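Long-range contacts in bifunctional enzyme cysn/cysc (Mycobacterium tuberculosis, PDB 4BZP), which catalyses the ATP-dependent phosphorylation of adenylyl sulfate (APS) to PAPS through its kinase domain, a step of sulfate activation: residues A[4-9]-A[77-82]; A[69-74]-A[97-102]; A[106-111]-A[146-151]. All blocks are in the same frame, centred on the assembly; numbering follows the deposited sequence.

Interaction 1 (A[4-9]-A[77-82]); sequences RGKTVW and GHLVLV
T7, V8 and W9 pair with V80, L81 and V82 as neighbouring parallel strands in the core sheet of a P-loop kinase fold. The short segments 6-9 and 79-82 approach to 4.7 Å between axes. Three backbone bonds hold the ladder. V80 N donates to K6 O at 2.9 Å, V8 N to V80 O at 2.8 Å, and V82 N to V8 O at 2.9 Å. All three are fairly straight. The pairing fades toward the start of the strands, where K6 N to H78 O is a weak bond. H78 O also receives a CA-H...O contact from G5 CA at 3.2 Å. G77 has positive phi and ends the preceding helix in a Schellman motif, just before the strand begins.

The side chains divide between two faces. On one, V8 CB lies beside L81 CD2, and L81 also packs on helix 18-31. On the other, V82 CG1 sits over one face of the W9 six-membered ring, 4.0 Å from the centroid, in a CH-pi contact. T7 CG2 reaches V82 CG2 on this same face, which helix 56-75 covers. The chemistry is that of a buried core: polar backbone groups are paired along the ladder, while mainly apolar side chains meet helix 18-31 on the L79 and L81 side and helix 56-75 on the T7, V80 and W9 side.

Interaction 2 (A[69-74]-A[97-102]); sequences VATLLA and KVHADA
H99 reaches across from helix 89-101 to T71 and A70 of helix 56-75. Both helices belong to the alpha/beta P-loop fold and pack on the same side of its parallel sheet. Their short segments run in roughly the same direction, 33° apart, with a closest axis approach of 9.7 Å. H99 CB does not point straight at the other helix, but the ring comes nearer to it.

From CB, the H99 side chain turns so that CG stands anti to the carbonyl carbon (chi1 -78°). This starts the ring on its way toward the other helix. T71 CG2 lies over the ring centre, 3.4 Å from the centroid and only 2° off the normal. It is therefore nearly equidistant from all five ring atoms, a clear CH-pi contact. T71 was modelled in two conformers, and this contact belongs to one of them. ND1 is hydrogen-bonded to A95 O, one turn back in its own helix. Since a carbonyl can only accept, ND1 must carry a proton there. At the far end, NE2 bonds T7 OG1 of the central strand. If the ring is neutral, NE2 is probably the acceptor in that pair. Bonds at both nitrogens fix the rotation of the ring and satisfy its buried polar atoms.

A70 CB comes to the ring edge, 3.7 Å from NE2. The F106 ring also meets the imidazole. The rest of the contact is small. A102 CB approaches T71 CB at 4.4 Å. T71 OG1 turns back to H68 O in its own helix, while T71 CG2 also touches V98 CG1 at 3.6 Å.

Interaction 3 (A[106-111]-A[146-151]); sequences FFEVFC and QRPKNP. With EDO (1,2-ethanediol), chain F; EDO (1,2-ethanediol), chain G.
F110 and P148 form the tight part of this contact. The proline ring crosses the phenyl ring at about a right angle. P148 CD stands over the centre of one face, 3.6 Å from the F110 centroid and 1° off the normal, in a CH-pi contact. P148 CG also touches F110 CG, which is held anti to the backbone N (chi1 179°). F110 CB meets P151 CB at 3.9 Å. The two prolines thus cover the base and one face of the same side chain.

E108 lies beside them. Its OE1 comes within 3.1 Å of P151 CA, and P148 CB packs against the carboxylate. OE2 forms a salt bridge to R92 of helix 89-101. E108 has two modelled conformers, so its details hold for one of them.

Strand 106-111 is an inner strand of the parallel sheet in this P-loop kinase fold. The loop 146-151 lies over it and then leads into the neighbouring strand 153-155, an outermost strand of the sheet within this chain. The F110 side chain lies about 10 Å from the bound ADP.

Toward solvent the contact is looser. R147 is exposed, and its guanidinium stands at the rim of the F110 ring, with the two planes 69° apart. CE2 and CZ of the phenyl ring meet one guanidinium face off-centre. R147 NH1 forms a salt bridge to D112 and also donates to O2 of one ethanediol at 2.7 Å. A second ethanediol bonds P151 O. Both are probably from the crystallisation liquor. A water links E108 OE1, to which it donates at 2.7 Å, with N150 N, from which it accepts.

Overall arrangement
All three contacts belong to one parallel sheet and the helices on it. Interactions 1 and 2 are about 9 Å apart between centres, and interaction 3 lies about 16 and 17 Å from them. Strand 6-11 is central: it pairs with 79-82 in interaction 1 and with 106-111, the strand of interaction 3. It leads into the ADP-binding P-loop. Interaction 2 lies in the helix layer on one side of the sheet. Helix 56-75 leads into strand 79-82, and helix 89-101 leads from there to strand 106-111. The segments of interactions 1 and 2 therefore alternate along the chain, and interaction 3 follows both. F106 joins them, touching W9 and H99.

Interaction 1 (A[4-9]-A[77-82])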
loop_
_atom_site.group_PDB
_atom_site.type_symbol
_atom_site.label_atom_id
_atom_site.label_comp_id
_atom_site.label_asym_id
_atom_site.label_seq_id
_atom_site.Cartn_x
_atom_site.Cartn_y
_atom_site.Cartn_z
ATOM N N ARG A 4 -15.378 -6.565 -0.370
ATOM C CA ARG A 4 -14.421 -5.830 -1.191
ATOM C C ARG A 4 -14.917 -4.440 -1.542
ATOM O O ARG A 4 -16.104 -4.198 -1.823
ATOM C CB ARG A 4 -14.179 -6.567 -2.519
ATOM C CG ARG A 4 -13.089 -7.617 -2.466
ATOM C CD ARG A 4 -13.187 -8.466 -3.728
ATOM N NE ARG A 4 -12.185 -9.507 -3.750
ATOM C CZ ARG A 4 -12.074 -10.431 -4.706
ATOM N NH1 ARG A 4 -12.905 -10.442 -5.773
ATOM N NH2 ARG A 4 -11.119 -11.358 -4.578
ATOM N N GLY A 5 -13.969 -3.512 -1.490
ATOM C CA GLY A 5 -14.191 -2.161 -1.952
ATOM C C GLY A 5 -14.005 -2.055 -3.473
ATOM O O GLY A 5 -14.026 -3.045 -4.194
ATOM N N LYS A 6 -13.811 -0.852 -3.909
ATOM C CA LYS A 6 -13.774 -0.505 -5.319
ATOM C C LYS A 6 -12.860 0.671 -5.442
ATOM O O LYS A 6 -12.589 1.372 -4.448
ATOM C CB LYS A 6 -15.157 -0.040 -5.775
ATOM C CG LYS A 6 -16.314 -0.964 -5.465
ATOM C CD LYS A 6 -17.636 -0.476 -5.941
ATOM C CE LYS A 6 -18.730 -1.471 -5.492
ATOM N NZ LYS A 6 -20.049 -0.833 -5.749
ATOM N N THR A 7 -12.441 0.953 -6.681
ATOM C CA THR A 7 -11.595 2.116 -6.967
ATOM C C THR A 7 -12.173 3.067 -7.984
ATOM O O THR A 7 -12.615 2.647 -9.054
ATOM C CB THR A 7 -10.188 1.687 -7.447
ATOM O OG1 THR A 7 -9.561 0.955 -6.368
ATOM C CG2 THR A 7 -9.291 2.865 -7.860
ATOM N N VAL A 8 -12.178 4.361 -7.641
ATOM C CA VAL A 8 -12.463 5.419 -8.569
ATOM C C VAL A 8 -11.153 6.075 -8.969
ATOM O O VAL A 8 -10.466 6.640 -8.118
ATOM C CB VAL A 8 -13.401 6.463 -7.936
ATOM C CG1 VAL A 8 -13.691 7.571 -8.938
ATOM C CG2 VAL A 8 -14.675 5.808 -7.460
ATOM N N TRP A 9 -10.800 6.000 -10.239
ATOM C CA TRP A 9 -9.528 6.477 -10.791
ATOM C C TRP A 9 -9.833 7.711 -11.586
ATOM O O TRP A 9 -10.422 7.642 -12.711
ATOM C CB TRP A 9 -8.912 5.396 -11.664
ATOM C CG TRP A 9 -7.497 5.591 -12.065
ATOM C CD1 TRP A 9 -7.050 6.244 -13.138
ATOM C CD2 TRP A 9 -6.330 5.089 -11.363
ATOM N NE1 TRP A 9 -5.671 6.219 -13.152
ATOM C CE2 TRP A 9 -5.214 5.485 -12.092
ATOM C CE3 TRP A 9 -6.132 4.338 -10.208
ATOM C CZ2 TRP A 9 -3.900 5.147 -11.686
ATOM C CZ3 TRP A 9 -4.823 4.041 -9.836
ATOM C CH2 TRP A 9 -3.785 4.458 -10.561
ATOM N N GLY A 77 -11.499 -3.499 1.983
ATOM C CA GLY A 77 -12.856 -3.020 2.143
ATOM C C GLY A 77 -13.111 -1.550 1.837
ATOM O O GLY A 77 -14.240 -1.053 1.995
ATOM N N HIS A 78 -12.086 -0.801 1.469
ATOM C CA HIS A 78 -12.233 0.626 1.269
ATOM C C HIS A 78 -12.689 1.013 -0.142
ATOM O O HIS A 78 -12.342 0.331 -1.103
ATOM C CB HIS A 78 -10.886 1.323 1.522
ATOM C CG HIS A 78 -10.320 1.063 2.868
ATOM N ND1 HIS A 78 -10.701 1.795 3.967
ATOM C CD2 HIS A 78 -9.398 0.185 3.284
ATOM C CE1 HIS A 78 -10.024 1.353 5.028
ATOM N NE2 HIS A 78 -9.249 0.362 4.636
ATOM N N LEU A 79 -13.405 2.133 -0.199
ATOM C CA LEU A 79 -13.728 2.802 -1.429
ATOM C C LEU A 79 -12.580 3.760 -1.669
ATOM O O LEU A 79 -12.419 4.732 -0.950
ATOM C CB LEU A 79 -15.071 3.519 -1.334
ATOM C CG LEU A 79 -15.638 4.110 -2.635
ATOM C CD1 LEU A 79 -14.900 5.342 -3.094
ATOM C CD2 LEU A 79 -15.687 3.072 -3.737
ATOM N N VAL A 80 -11.755 3.447 -2.661
ATOM C CA VAL A 80 -10.500 4.165 -2.919
ATOM C C VAL A 80 -10.705 5.216 -4.008
ATOM O O VAL A 80 -11.279 4.899 -5.041
ATOM C CB VAL A 80 -9.369 3.220 -3.326
ATOM C CG1 VAL A 80 -8.025 3.942 -3.450
ATOM C CG2 VAL A 80 -9.226 2.086 -2.297
ATOM N N LEU A 81 -10.244 6.416 -3.768
ATOM C CA LEU A 81 -10.401 7.551 -4.693
ATOM C C LEU A 81 -9.022 8.018 -5.054
ATOM O O LEU A 81 -8.240 8.398 -4.142
ATOM C CB LEU A 81 -11.173 8.650 -4.001
ATOM C CG LEU A 81 -12.576 8.215 -3.576
ATOM C CD1 LEU A 81 -13.043 8.839 -2.281
ATOM C CD2 LEU A 81 -13.569 8.534 -4.682
ATOM N N VAL A 82 -8.658 7.977 -6.333
ATOM C CA VAL A 82 -7.277 8.275 -6.773
ATOM C C VAL A 82 -7.308 9.474 -7.687
ATOM O O VAL A 82 -7.667 9.367 -8.880
ATOM C CB VAL A 82 -6.686 7.087 -7.511
ATOM C CG1 VAL A 82 -5.225 7.373 -7.878
ATOM C CG2 VAL A 82 -6.796 5.831 -6.682
#

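Interaction 2 (A[69-74]-A[97-102])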
loop_
_atom_site.group_PDB
_atom_site.type_symbol
_atom_site.label_atom_id
_atom_site.label_comp_id
_atom_site.label_asym_id
_atom_site.label_seq_id
_atom_site.Cartn_x
_atom_site.Cartn_y
_atom_site.Cartn_z
ATOM N N VAL A 69 -1.527 -0.251 -4.712
ATOM C CA VAL A 69 -1.942 0.186 -3.387
ATOM C C VAL A 69 -3.446 0.317 -3.363
ATOM O O VAL A 69 -4.096 -0.097 -2.410
ATOM C CB VAL A 69 -1.226 1.447 -2.931
ATOM C CG1 VAL A 69 -1.782 1.926 -1.611
ATOM C CG2 VAL A 69 0.276 1.204 -2.918
ATOM N N ALA A 70 -4.024 0.871 -4.427
ATOM C CA ALA A 70 -5.477 0.950 -4.476
ATOM C C ALA A 70 -6.129 -0.414 -4.422
ATOM O O ALA A 70 -7.156 -0.567 -3.730
ATOM C CB ALA A 70 -5.898 1.673 -5.723
ATOM N N THR A 71 -5.597 -1.400 -5.126
ATOM C CA THR A 71 -6.238 -2.743 -5.105
ATOM C C THR A 71 -6.108 -3.326 -3.753
ATOM O O THR A 71 -7.055 -3.990 -3.270
ATOM C CB THR A 71 -5.730 -3.784 -6.131
ATOM O OG1 THR A 71 -4.369 -4.118 -5.823
ATOM C CG2 THR A 71 -5.922 -3.301 -7.545
ATOM N N LEU A 72 -4.998 -3.103 -3.076
ATOM C CA LEU A 72 -4.810 -3.593 -1.698
ATOM C C LEU A 72 -5.823 -2.973 -0.741
ATOM O O LEU A 72 -6.489 -3.687 0.044
ATOM C CB LEU A 72 -3.364 -3.349 -1.261
ATOM C CG LEU A 72 -2.997 -3.584 0.201
ATOM C CD1 LEU A 72 -3.261 -5.027 0.452
ATOM C CD2 LEU A 72 -1.554 -3.211 0.510
ATOM N N LEU A 73 -5.986 -1.655 -0.810
ATOM C CA LEU A 73 -6.930 -0.990 0.072
ATOM C C LEU A 73 -8.343 -1.451 -0.243
ATOM O O LEU A 73 -9.166 -1.591 0.655
ATOM C CB LEU A 73 -6.827 0.508 -0.041
ATOM C CG LEU A 73 -5.555 1.155 0.512
ATOM C CD1 LEU A 73 -5.454 2.617 0.072
ATOM C CD2 LEU A 73 -5.528 1.026 2.049
ATOM N N ALA A 74 -8.669 -1.613 -1.508
ATOM C CA ALA A 74 -9.996 -2.109 -1.881
ATOM C C ALA A 74 -10.238 -3.489 -1.373
ATOM O O ALA A 74 -11.320 -3.810 -0.879
ATOM C CB ALA A 74 -10.153 -2.050 -3.389
ATOM N N LYS A 97 -6.343 -2.839 -15.549
ATOM C CA LYS A 97 -6.025 -4.282 -15.642
ATOM C C LYS A 97 -5.551 -4.787 -14.278
ATOM O O LYS A 97 -5.897 -5.909 -13.867
ATOM C CB LYS A 97 -4.967 -4.510 -16.707
ATOM C CG LYS A 97 -4.513 -5.954 -16.740
ATOM C CD LYS A 97 -3.598 -6.141 -17.919
ATOM C CE LYS A 97 -2.917 -7.504 -17.827
ATOM N NZ LYS A 97 -3.966 -8.541 -17.803
ATOM N N VAL A 98 -4.776 -4.044 -13.514
ATOM C CA VAL A 98 -4.393 -4.445 -12.187
ATOM C C VAL A 98 -5.649 -4.743 -11.365
ATOM O O VAL A 98 -5.695 -5.712 -10.582
ATOM C CB VAL A 98 -3.471 -3.386 -11.511
ATOM C CG1 VAL A 98 -3.327 -3.622 -10.034
ATOM C CG2 VAL A 98 -2.084 -3.389 -12.165
ATOM N N HIS A 99 -6.624 -3.866 -11.440
ATOM C CA HIS A 99 -7.871 -4.055 -10.680
ATOM C C HIS A 99 -8.645 -5.249 -11.197
ATOM O O HIS A 99 -9.064 -6.094 -10.372
ATOM C CB HIS A 99 -8.705 -2.786 -10.745
ATOM C CG HIS A 99 -8.203 -1.724 -9.828
ATOM N ND1 HIS A 99 -7.047 -1.012 -10.078
ATOM C CD2 HIS A 99 -8.646 -1.306 -8.628
ATOM C CE1 HIS A 99 -6.831 -0.174 -9.076
ATOM N NE2 HIS A 99 -7.777 -0.348 -8.173
ATOM N N ALA A 100 -8.784 -5.375 -12.495
ATOM C CA ALA A 100 -9.565 -6.492 -13.037
ATOM C C ALA A 100 -8.899 -7.815 -12.679
ATOM O O ALA A 100 -9.618 -8.785 -12.364
ATOM C CB ALA A 100 -9.708 -6.328 -14.539
ATOM N N ASP A 101 -7.587 -7.879 -12.762
ATOM C CA ASP A 101 -6.871 -9.123 -12.411
ATOM C C ASP A 101 -7.124 -9.502 -10.954
ATOM O O ASP A 101 -7.137 -10.724 -10.616
ATOM C CB ASP A 101 -5.367 -8.993 -12.631
ATOM C CG ASP A 101 -4.928 -8.955 -14.082
ATOM O OD1 ASP A 101 -5.686 -9.308 -14.980
ATOM O OD2 ASP A 101 -3.751 -8.570 -14.278
ATOM N N ALA A 102 -7.291 -8.512 -10.075
ATOM C CA ALA A 102 -7.591 -8.719 -8.660
ATOM C C ALA A 102 -9.053 -8.907 -8.327
ATOM O O ALA A 102 -9.405 -9.089 -7.129
ATOM C CB ALA A 102 -7.048 -7.545 -7.887
#

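Interaction 3 (A[106-111]-A[146-151])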
loop_
_atom_site.group_PDB
_atom_site.type_symbol
_atom_site.label_atom_id
_atom_site.label_comp_id
_atom_site.label_asym_id
_atom_site.label_seq_id
_atom_site.Cartn_x
_atom_site.Cartn_y
_atom_site.Cartn_z
ATOM N N PHE A 106 -13.465 -1.046 -10.888
ATOM C CA PHE A 106 -12.652 0.095 -11.237
ATOM C C PHE A 106 -13.459 1.008 -12.119
ATOM O O PHE A 106 -14.082 0.551 -13.101
ATOM C CB PHE A 106 -11.404 -0.404 -11.989
ATOM C CG PHE A 106 -10.443 0.665 -12.490
ATOM C CD1 PHE A 106 -10.629 1.287 -13.723
ATOM C CD2 PHE A 106 -9.339 1.004 -11.741
ATOM C CE1 PHE A 106 -9.761 2.254 -14.155
ATOM C CE2 PHE A 106 -8.421 1.936 -12.216
ATOM C CZ PHE A 106 -8.622 2.548 -13.425
ATOM N N PHE A 107 -13.437 2.295 -11.803
ATOM C CA PHE A 107 -14.143 3.305 -12.582
ATOM C C PHE A 107 -13.176 4.386 -12.996
ATOM O O PHE A 107 -12.514 4.976 -12.160
ATOM C CB PHE A 107 -15.278 3.894 -11.769
ATOM C CG PHE A 107 -16.236 2.893 -11.236
ATOM C CD1 PHE A 107 -17.304 2.499 -11.982
ATOM C CD2 PHE A 107 -16.039 2.343 -9.971
ATOM C CE1 PHE A 107 -18.208 1.563 -11.476
ATOM C CE2 PHE A 107 -16.922 1.399 -9.473
ATOM C CZ PHE A 107 -17.997 1.022 -10.231
ATOM N N GLU A 108 -13.129 4.678 -14.285
ATOM C CA GLU A 108 -12.329 5.758 -14.878
ATOM C C GLU A 108 -13.234 6.985 -14.924
ATOM O O GLU A 108 -14.234 6.992 -15.678
ATOM C CB GLU A 108 -11.759 5.415 -16.291
ATOM C CG GLU A 108 -10.878 6.556 -16.868
ATOM C CD GLU A 108 -10.549 6.487 -18.348
ATOM O OE1 GLU A 108 -11.496 6.378 -19.095
ATOM O OE2 GLU A 108 -9.373 6.556 -18.779
ATOM N N VAL A 109 -12.903 8.007 -14.177
ATOM C CA VAL A 109 -13.691 9.230 -14.087
ATOM C C VAL A 109 -12.885 10.364 -14.659
ATOM O O VAL A 109 -11.788 10.703 -14.180
ATOM C CB VAL A 109 -14.114 9.521 -12.670
ATOM C CG1 VAL A 109 -14.840 10.857 -12.624
ATOM C CG2 VAL A 109 -14.990 8.392 -12.132
ATOM N N PHE A 110 -13.346 10.955 -15.767
ATOM C CA PHE A 110 -12.665 12.031 -16.462
ATOM C C PHE A 110 -13.180 13.396 -16.044
ATOM O O PHE A 110 -14.360 13.698 -16.276
ATOM C CB PHE A 110 -12.867 11.813 -17.951
ATOM C CG PHE A 110 -12.244 12.847 -18.863
ATOM C CD1 PHE A 110 -11.151 13.601 -18.518
ATOM C CD2 PHE A 110 -12.775 13.008 -20.152
ATOM C CE1 PHE A 110 -10.646 14.532 -19.392
ATOM C CE2 PHE A 110 -12.217 13.914 -21.061
ATOM C CZ PHE A 110 -11.153 14.673 -20.661
ATOM N N CYS A 111 -12.324 14.195 -15.396
ATOM C CA CYS A 111 -12.638 15.568 -15.057
ATOM C C CYS A 111 -12.322 16.383 -16.272
ATOM O O CYS A 111 -11.183 16.864 -16.465
ATOM C CB CYS A 111 -11.810 16.006 -13.840
ATOM S SG CYS A 111 -12.297 15.102 -12.334
ATOM N N GLN A 146 -3.749 12.758 -22.970
ATOM C CA GLN A 146 -4.505 11.903 -23.915
ATOM C C GLN A 146 -5.905 11.750 -23.334
ATOM O O GLN A 146 -6.078 11.056 -22.308
ATOM C CB GLN A 146 -3.804 10.569 -24.067
ATOM C CG GLN A 146 -2.406 10.728 -24.672
ATOM C CD GLN A 146 -1.681 9.443 -24.875
ATOM O OE1 GLN A 146 -1.986 8.394 -24.283
ATOM N NE2 GLN A 146 -0.667 9.500 -25.749
ATOM N N ARG A 147 -6.895 12.323 -23.962
ATOM C CA ARG A 147 -8.239 12.375 -23.380
ATOM C C ARG A 147 -8.827 10.972 -23.383
ATOM O O ARG A 147 -8.711 10.269 -24.337
ATOM C CB ARG A 147 -9.148 13.261 -24.212
ATOM C CG ARG A 147 -8.828 14.707 -24.070
ATOM C CD ARG A 147 -9.580 15.542 -25.139
ATOM N NE ARG A 147 -11.028 15.410 -25.039
ATOM C CZ ARG A 147 -11.816 16.067 -24.188
ATOM N NH1 ARG A 147 -11.322 16.946 -23.372
ATOM N NH2 ARG A 147 -13.120 15.827 -24.196
ATOM N N PRO A 148 -9.487 10.567 -22.288
ATOM C CA PRO A 148 -10.181 9.304 -22.245
ATOM C C PRO A 148 -11.280 9.185 -23.325
ATOM O O PRO A 148 -12.046 10.107 -23.497
ATOM C CB PRO A 148 -10.833 9.356 -20.875
ATOM C CG PRO A 148 -9.960 10.178 -20.043
ATOM C CD PRO A 148 -9.402 11.210 -20.971
ATOM N N LYS A 149 -11.235 8.081 -24.048
ATOM C CA LYS A 149 -12.233 7.809 -25.106
ATOM C C LYS A 149 -13.478 7.118 -24.604
ATOM O O LYS A 149 -14.554 7.303 -25.178
ATOM C CB LYS A 149 -11.616 7.021 -26.253
ATOM C CG LYS A 149 -10.442 7.767 -26.894
ATOM C CD LYS A 149 -10.658 9.217 -27.332
ATOM C CE LYS A 149 -9.365 9.831 -27.944
ATOM N NZ LYS A 149 -9.668 11.097 -28.658
ATOM N N ASN A 150 -13.339 6.371 -23.510
ATOM C CA ASN A 150 -14.449 5.561 -22.988
ATOM C C ASN A 150 -14.538 5.626 -21.451
ATOM O O ASN A 150 -14.493 4.602 -20.823
ATOM C CB ASN A 150 -14.290 4.096 -23.442
ATOM C CG ASN A 150 -14.384 3.952 -24.946
ATOM O OD1 ASN A 150 -15.456 4.112 -25.492
ATOM N ND2 ASN A 150 -13.247 3.693 -25.625
ATOM N N PRO A 151 -14.468 6.835 -20.879
ATOM C CA PRO A 151 -14.537 6.841 -19.421
ATOM C C PRO A 151 -15.865 6.345 -18.876
ATOM O O PRO A 151 -16.880 6.408 -19.580
ATOM C CB PRO A 151 -14.355 8.336 -19.074
ATOM C CG PRO A 151 -14.983 9.052 -20.275
ATOM C CD PRO A 151 -14.643 8.182 -21.449
HETATM C C1 EDO F . -9.170 18.848 -20.971
HETATM O O1 EDO F . -10.208 18.525 -20.074
HETATM C C2 EDO F . -8.536 17.518 -21.235
HETATM O O2 EDO F . -8.743 17.300 -22.601
HETATM C C1 EDO G . -20.328 10.176 -19.491
HETATM O O1 EDO G . -20.591 10.555 -18.162
HETATM C C2 EDO G . -19.900 8.744 -19.642
HETATM O O2 EDO G . -18.491 8.756 -19.652
HETATM O O HOH W 1 -11.347 5.737 -21.677
#